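Local coordinates for calcium homeostasis modulator protein 5 (Homo sapiens, PDB 7D60) that assembles into undecameric, cone-shaped large-pore channels that probably conduct cations, with gating likely regulated by membrane lipids, at the interface of chains A and B. Residues are numbered along the deposited sequence; one frame, centred on the assembly and turned at random. Chains: chain A/B, Calcium homeostasis modulator protein 5.

Contact 1: the interface of chains A and B. Residues chain A 176-177, 180-181, 184; chain B 34, 38, 40, 50, 53-54.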
# COMPACT_ATOMS: atom_id res chain seq x y z
N GLN A 176 24.07 14.03 43.27
CA GLN A 176 23.74 13.16 42.16
C GLN A 176 24.92 12.27 41.77
O GLN A 176 24.71 11.26 41.10
CB GLN A 176 23.29 14.00 40.98
CG GLN A 176 22.47 13.31 39.91
CD GLN A 176 23.27 13.05 38.65
OE1 GLN A 176 24.32 13.65 38.43
NE2 GLN A 176 22.75 12.19 37.79
N ALA A 177 26.13 12.62 42.19
CA ALA A 177 27.31 11.81 41.93
C ALA A 177 27.65 10.88 43.08
O ALA A 177 28.34 9.88 42.86
CB ALA A 177 28.51 12.70 41.63
N GLN A 180 25.44 7.71 42.31
CA GLN A 180 25.88 6.88 41.20
C GLN A 180 27.12 6.07 41.54
O GLN A 180 27.38 5.07 40.88
CB GLN A 180 26.12 7.74 39.97
CG GLN A 180 24.85 8.26 39.36
CD GLN A 180 25.09 9.06 38.12
OE1 GLN A 180 26.05 9.82 38.03
NE2 GLN A 180 24.22 8.91 37.14
N ILE A 181 27.88 6.48 42.55
CA ILE A 181 29.00 5.67 43.01
C ILE A 181 28.48 4.50 43.84
O ILE A 181 28.97 3.37 43.72
CB ILE A 181 29.99 6.55 43.78
CG1 ILE A 181 30.74 7.47 42.81
CG2 ILE A 181 31.00 5.74 44.57
CD1 ILE A 181 31.51 8.56 43.49
N TRP A 184 27.10 1.71 41.57
CA TRP A 184 28.09 0.80 41.00
C TRP A 184 28.73 -0.09 42.04
O TRP A 184 29.22 -1.16 41.69
CB TRP A 184 29.18 1.58 40.26
CG TRP A 184 28.77 2.11 38.93
CD1 TRP A 184 28.67 3.41 38.57
CD2 TRP A 184 28.40 1.35 37.77
NE1 TRP A 184 28.26 3.52 37.27
CE2 TRP A 184 28.09 2.27 36.75
CE3 TRP A 184 28.30 -0.02 37.49
CZ2 TRP A 184 27.68 1.86 35.49
CZ3 TRP A 184 27.90 -0.41 36.24
CH2 TRP A 184 27.59 0.52 35.25
N PHE B 34 25.85 5.69 28.16
CA PHE B 34 26.27 6.07 29.50
C PHE B 34 26.86 7.46 29.55
O PHE B 34 26.67 8.18 30.53
CB PHE B 34 27.29 5.06 30.04
CG PHE B 34 26.68 3.95 30.83
CD1 PHE B 34 26.24 4.16 32.12
CD2 PHE B 34 26.55 2.69 30.28
CE1 PHE B 34 25.67 3.14 32.84
CE2 PHE B 34 25.99 1.66 31.00
CZ PHE B 34 25.55 1.88 32.29
N ALA B 38 23.69 9.49 31.32
CA ALA B 38 23.91 9.32 32.75
C ALA B 38 25.12 10.08 33.28
O ALA B 38 25.08 10.55 34.41
CB ALA B 38 24.06 7.84 33.09
N LYS B 40 27.52 12.94 34.12
CA LYS B 40 27.72 14.38 34.19
C LYS B 40 28.68 14.66 35.33
O LYS B 40 28.38 14.41 36.50
CB LYS B 40 26.39 15.13 34.36
CG LYS B 40 25.40 14.54 35.34
CD LYS B 40 24.08 15.28 35.27
CE LYS B 40 23.34 14.97 33.99
NZ LYS B 40 22.90 13.55 33.92
N TYR B 50 34.89 9.55 40.79
CA TYR B 50 33.70 9.46 39.96
C TYR B 50 34.01 9.01 38.54
O TYR B 50 33.28 8.20 37.97
CB TYR B 50 32.98 10.80 39.94
CG TYR B 50 31.72 10.83 39.13
CD1 TYR B 50 31.67 11.47 37.91
CD2 TYR B 50 30.57 10.21 39.58
CE1 TYR B 50 30.52 11.50 37.17
CE2 TYR B 50 29.41 10.24 38.85
CZ TYR B 50 29.40 10.88 37.64
OH TYR B 50 28.25 10.92 36.90
N VAL B 53 35.40 5.18 38.35
CA VAL B 53 34.41 4.13 38.58
C VAL B 53 33.61 3.85 37.32
O VAL B 53 33.34 2.70 36.99
CB VAL B 53 33.52 4.53 39.78
CG1 VAL B 53 32.18 3.84 39.75
CG2 VAL B 53 34.21 4.19 41.07
N PHE B 54 33.28 4.88 36.54
CA PHE B 54 32.61 4.67 35.26
C PHE B 54 33.50 4.02 34.21
O PHE B 54 33.00 3.58 33.18
CB PHE B 54 32.10 6.00 34.71
CG PHE B 54 30.68 6.31 35.08
CD1 PHE B 54 30.37 6.82 36.32
CD2 PHE B 54 29.67 6.11 34.16
CE1 PHE B 54 29.08 7.12 36.65
CE2 PHE B 54 28.37 6.41 34.49
CZ PHE B 54 28.07 6.91 35.73

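Contact 2: the interface of chains A and B. Residues chain A 221-222, 225-226, 229, 281; chain B 238-239, 242, 246.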
# COMPACT_ATOMS: atom_id res chain seq x y z
N LYS A 221 11.30 -33.96 31.77
CA LYS A 221 10.18 -34.67 31.17
C LYS A 221 9.67 -35.81 32.02
O LYS A 221 8.95 -36.67 31.51
CB LYS A 221 10.53 -35.17 29.78
CG LYS A 221 11.71 -36.06 29.72
CD LYS A 221 12.26 -35.97 28.34
CE LYS A 221 12.91 -37.25 27.96
NZ LYS A 221 13.33 -37.22 26.55
N GLU A 222 10.02 -35.86 33.30
CA GLU A 222 9.13 -36.51 34.24
C GLU A 222 7.95 -35.59 34.54
O GLU A 222 6.87 -36.07 34.87
CB GLU A 222 9.87 -36.86 35.53
CG GLU A 222 9.09 -37.78 36.45
CD GLU A 222 9.75 -37.95 37.79
OE1 GLU A 222 10.75 -37.26 38.05
OE2 GLU A 222 9.27 -38.78 38.58
N GLN A 225 5.52 -35.98 31.36
CA GLN A 225 4.82 -37.26 31.35
C GLN A 225 3.84 -37.37 32.50
O GLN A 225 2.90 -38.16 32.42
CB GLN A 225 5.83 -38.40 31.41
CG GLN A 225 6.66 -38.56 30.16
CD GLN A 225 5.91 -39.27 29.07
OE1 GLN A 225 5.49 -38.66 28.09
NE2 GLN A 225 5.73 -40.57 29.23
N LEU A 226 4.05 -36.61 33.58
CA LEU A 226 3.12 -36.61 34.69
C LEU A 226 1.88 -35.79 34.39
O LEU A 226 0.81 -36.08 34.92
CB LEU A 226 3.81 -36.08 35.94
CG LEU A 226 3.23 -36.34 37.32
CD1 LEU A 226 2.94 -37.80 37.49
CD2 LEU A 226 4.24 -35.90 38.34
N THR A 229 -0.33 -38.17 32.28
CA THR A 229 -0.94 -39.27 33.01
C THR A 229 -2.08 -38.78 33.89
O THR A 229 -3.10 -39.46 34.02
CB THR A 229 0.12 -39.98 33.85
OG1 THR A 229 1.21 -40.35 33.00
CG2 THR A 229 -0.43 -41.23 34.49
N LEU A 281 10.17 -40.15 43.04
CA LEU A 281 9.26 -41.12 42.44
C LEU A 281 10.01 -42.31 41.88
O LEU A 281 9.48 -43.42 41.85
CB LEU A 281 8.44 -40.45 41.35
CG LEU A 281 7.23 -41.19 40.81
CD1 LEU A 281 6.34 -41.60 41.95
CD2 LEU A 281 6.48 -40.31 39.86
N SER B 238 11.07 -42.51 32.41
CA SER B 238 9.89 -41.87 32.99
C SER B 238 8.61 -42.61 32.64
O SER B 238 7.64 -42.55 33.40
CB SER B 238 9.81 -40.41 32.53
OG SER B 238 9.25 -40.32 31.24
N GLU B 239 8.58 -43.32 31.51
CA GLU B 239 7.44 -44.17 31.19
C GLU B 239 7.39 -45.38 32.10
O GLU B 239 6.30 -45.87 32.43
CB GLU B 239 7.50 -44.62 29.74
CG GLU B 239 6.82 -43.69 28.76
CD GLU B 239 7.32 -43.88 27.35
OE1 GLU B 239 7.88 -44.96 27.05
OE2 GLU B 239 7.16 -42.95 26.53
N LEU B 242 6.17 -44.33 35.86
CA LEU B 242 4.79 -43.88 36.02
C LEU B 242 3.79 -45.01 35.91
O LEU B 242 2.72 -44.95 36.53
CB LEU B 242 4.47 -42.81 35.00
CG LEU B 242 5.11 -41.47 35.31
CD1 LEU B 242 4.78 -40.47 34.26
CD2 LEU B 242 4.63 -40.99 36.65
N PHE B 246 1.01 -45.98 39.34
CA PHE B 246 -0.44 -45.94 39.31
C PHE B 246 -1.05 -47.33 39.36
O PHE B 246 -2.12 -47.52 39.95
CB PHE B 246 -0.92 -45.21 38.07
CG PHE B 246 -0.94 -43.73 38.24
CD1 PHE B 246 -2.06 -43.10 38.75
CD2 PHE B 246 0.16 -42.97 37.89
CE1 PHE B 246 -2.08 -41.74 38.91
CE2 PHE B 246 0.15 -41.61 38.05
CZ PHE B 246 -0.98 -40.99 38.56

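Contact 3: the interface of chains A and B. Residues chain A 191-192, 194-195, 198-199; chain B 64, 67-68, 74.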
# COMPACT_ATOMS: atom_id res chain seq x y z
N SER A 191 27.30 -8.96 41.87
CA SER A 191 27.76 -9.86 40.82
C SER A 191 28.83 -10.81 41.33
O SER A 191 28.89 -11.97 40.89
CB SER A 191 28.28 -9.07 39.63
OG SER A 191 27.23 -8.42 38.94
N PHE A 192 29.69 -10.35 42.23
CA PHE A 192 30.73 -11.20 42.78
C PHE A 192 30.19 -12.21 43.78
O PHE A 192 30.68 -13.33 43.85
CB PHE A 192 31.80 -10.33 43.44
CG PHE A 192 32.99 -11.10 43.91
CD1 PHE A 192 33.83 -11.73 43.01
CD2 PHE A 192 33.27 -11.19 45.26
CE1 PHE A 192 34.93 -12.44 43.45
CE2 PHE A 192 34.37 -11.89 45.71
CZ PHE A 192 35.20 -12.52 44.80
N SER A 194 27.17 -13.44 43.61
CA SER A 194 26.34 -14.38 42.87
C SER A 194 27.18 -15.47 42.21
O SER A 194 26.73 -16.61 42.07
CB SER A 194 25.53 -13.63 41.82
OG SER A 194 24.82 -14.53 40.99
N LEU A 195 28.40 -15.14 41.80
CA LEU A 195 29.29 -16.14 41.24
C LEU A 195 29.93 -17.00 42.32
O LEU A 195 30.22 -18.17 42.09
CB LEU A 195 30.38 -15.48 40.39
CG LEU A 195 31.34 -16.37 39.60
CD1 LEU A 195 30.74 -16.78 38.27
CD2 LEU A 195 32.67 -15.68 39.39
N THR A 198 27.26 -19.75 43.41
CA THR A 198 27.00 -20.73 42.36
C THR A 198 28.19 -21.66 42.17
O THR A 198 28.02 -22.87 41.99
CB THR A 198 26.65 -20.01 41.06
OG1 THR A 198 25.51 -19.18 41.28
CG2 THR A 198 26.34 -20.98 39.96
N CYS A 199 29.41 -21.12 42.25
CA CYS A 199 30.61 -21.94 42.09
C CYS A 199 30.82 -22.87 43.28
O CYS A 199 31.40 -23.94 43.13
CB CYS A 199 31.84 -21.06 41.90
SG CYS A 199 32.12 -20.52 40.21
N ILE B 64 32.94 -10.92 34.98
CA ILE B 64 32.23 -11.94 35.74
C ILE B 64 31.17 -12.61 34.86
O ILE B 64 30.95 -13.82 34.94
CB ILE B 64 31.65 -11.31 37.01
CG1 ILE B 64 32.73 -11.22 38.08
CG2 ILE B 64 30.44 -12.05 37.55
CD1 ILE B 64 32.34 -10.40 39.24
N PHE B 67 32.53 -15.53 32.91
CA PHE B 67 32.67 -16.80 33.61
C PHE B 67 31.36 -17.57 33.68
O PHE B 67 31.38 -18.80 33.76
CB PHE B 67 33.20 -16.58 35.02
CG PHE B 67 34.62 -16.10 35.07
CD1 PHE B 67 35.62 -16.82 34.45
CD2 PHE B 67 34.95 -14.95 35.75
CE1 PHE B 67 36.93 -16.38 34.50
CE2 PHE B 67 36.26 -14.52 35.81
CZ PHE B 67 37.25 -15.24 35.18
N PHE B 68 30.23 -16.87 33.68
CA PHE B 68 28.94 -17.56 33.72
C PHE B 68 28.62 -18.24 32.40
O PHE B 68 28.11 -19.35 32.38
CB PHE B 68 27.82 -16.58 34.06
CG PHE B 68 27.58 -16.40 35.53
CD1 PHE B 68 27.03 -17.42 36.28
CD2 PHE B 68 27.85 -15.19 36.14
CE1 PHE B 68 26.80 -17.25 37.63
CE2 PHE B 68 27.61 -15.02 37.49
CZ PHE B 68 27.08 -16.05 38.23
N TRP B 74 32.28 -24.82 33.71
CA TRP B 74 31.42 -25.67 34.51
C TRP B 74 31.72 -27.15 34.33
O TRP B 74 31.50 -27.93 35.25
CB TRP B 74 29.95 -25.41 34.18
CG TRP B 74 29.53 -24.00 34.44
CD1 TRP B 74 29.08 -23.11 33.52
CD2 TRP B 74 29.52 -23.32 35.70
NE1 TRP B 74 28.79 -21.91 34.12
CE2 TRP B 74 29.05 -22.02 35.46
CE3 TRP B 74 29.85 -23.68 37.01
CZ2 TRP B 74 28.91 -21.08 36.47
CZ3 TRP B 74 29.72 -22.75 38.01
CH2 TRP B 74 29.25 -21.46 37.74

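Contact 1: the interface of chains A and B
Transmembrane helix S4 of one subunit meets S1 and S2 of its neighbour here, toward the extracellular end of the membrane part. A:Trp184 carries the apolar half. Its CG lies anti to the carbonyl carbon (chi1 -76°), and the indole runs across the side chain of B:Phe54 at about a right angle. The indole edge points into the B:Phe54 ring in an edge-to-face pair, planes 77° apart, with A:Trp184 NE1 3.7 Å above that ring and toward its rim. The side chains of A:Trp184 and B:Phe34 reach toward each other tip to tip, with A:Trp184 CZ2, on the six-membered ring, 3.6 Å from B:Phe34 CE1. B:Val53 slides past the indole and sets CG1 3.7 Å from A:Trp184 CD1. The polar half is A:Gln180, extended beyond CG. B:Tyr50 OH donates a 2.7 Å hydrogen bond to A:Gln180 OE1. The phenol comes in the carbonyl plane, and amide and ring lie nearly parallel, 18° apart. The amide NE2 of A:Gln180 gives a weak bond of 3.3 Å to the backbone O of B:Ala38. The two bonds together would probably limit rotation of the amide. The site joins helix 168-203 of chain A to helices 15-38 and 47-68 of chain B.

Contact 2: the interface of chains A and B
B:Leu242 points its forked end into chain A, and its two methyls meet different groups. The side chain has CG anti to the carbonyl carbon (chi1 -74°) and is extended at chi2. B:Leu242 CD1 lies 3.7 Å from A:Gln225 CB and also near the backbone O of that residue. The other branch, B:Leu242 CD2, lies 3.7 Å from A:Leu226 CD1 and near A:Leu281 CD2. Both chain A leucines cross B:Leu242 at about a right angle, and the contacts are methyl to methyl. The contact lies between two copies of the long cytoplasmic helix 209-246, with help from helix 280-287 of chain A. It is held by packing rather than by polar bonds across. A:Gln225 bends at chi2 (-79°) and lays its CG 3.3 Å from the hydroxyl OG of B:Ser238. Its amide crosses B:Glu239 obliquely, and the amide and carboxylate planes are turned 55° apart. NE2 comes to the CG methylene of B:Glu239, not to a carboxylate oxygen. A:Thr229 reaches B:Phe246 tip to tip, with A:Thr229 CG2 3.6 Å from B:Phe246 CE2. The threonine hydroxyl turns back to its own helix: A:Thr229 OG1 donates to A:Gln225 O at 2.8 Å, in the carbonyl plane.

Contact 3: the interface of chains A and B
Apolar packing makes this patch, where S4 of chain A (helix 168-203) meets S2 of chain B (helix 47-68) and the short helix 71-77 that follows it. The main contact is CH-pi. A:Leu195, with CG anti to the backbone N (chi1 -174°), slides past B:Phe68 in the opposite direction. A:Leu195 CD1 sits over the centre of the B:Phe68 ring, 3.6 Å above the plane. A:Leu195 CD1 also lies 4.1 Å from B:Phe67 CB. An alanine at B:Phe68 would remove the ring beneath A:Leu195 CD1 and would probably loosen the packing of S4 on S2. Van der Waals contacts continue on both sides. The indole of B:Trp74 crosses A:Thr198 at about a right angle, its CH2 3.7 Å from the threonine CG2. A:Cys199 SG lies 3.9 Å from B:Trp74 CH2. Toward the other end, B:Ile64 CG2 rests 3.7 Å from A:Ser191 O, and its CD1 faces the backbone of A:Phe192. The hydrogen bonds stay within each chain. A:Thr198 OG1 donates to A:Ser194 O nearly along the C=O axis. B:Trp74 NE1 donates to B:Phe68 O at 3.2 Å; the acceptor lies in the indole plane, but the donor stands above the carbonyl plane.

All three contacts belong to one interface between neighbouring subunits of the undecamer. Contacts 1 and 3 lie along the same pair of helices, 168-203 of chain A and 47-68 of chain B; the centres of their C-alpha atoms are about 25 Å apart. Contact 1 is toward the extracellular end and contact 3 toward the cytoplasmic end. Contact 2 is cytoplasmic and uses helix 209-246 of both chains. Its C-alpha centre is about 34 Å from that of contact 3 and 53 Å from that of contact 1. The two chains contribute different surfaces, consistent with each subunit meeting a neighbour on either side. This head-to-tail pairing suits a closed ring.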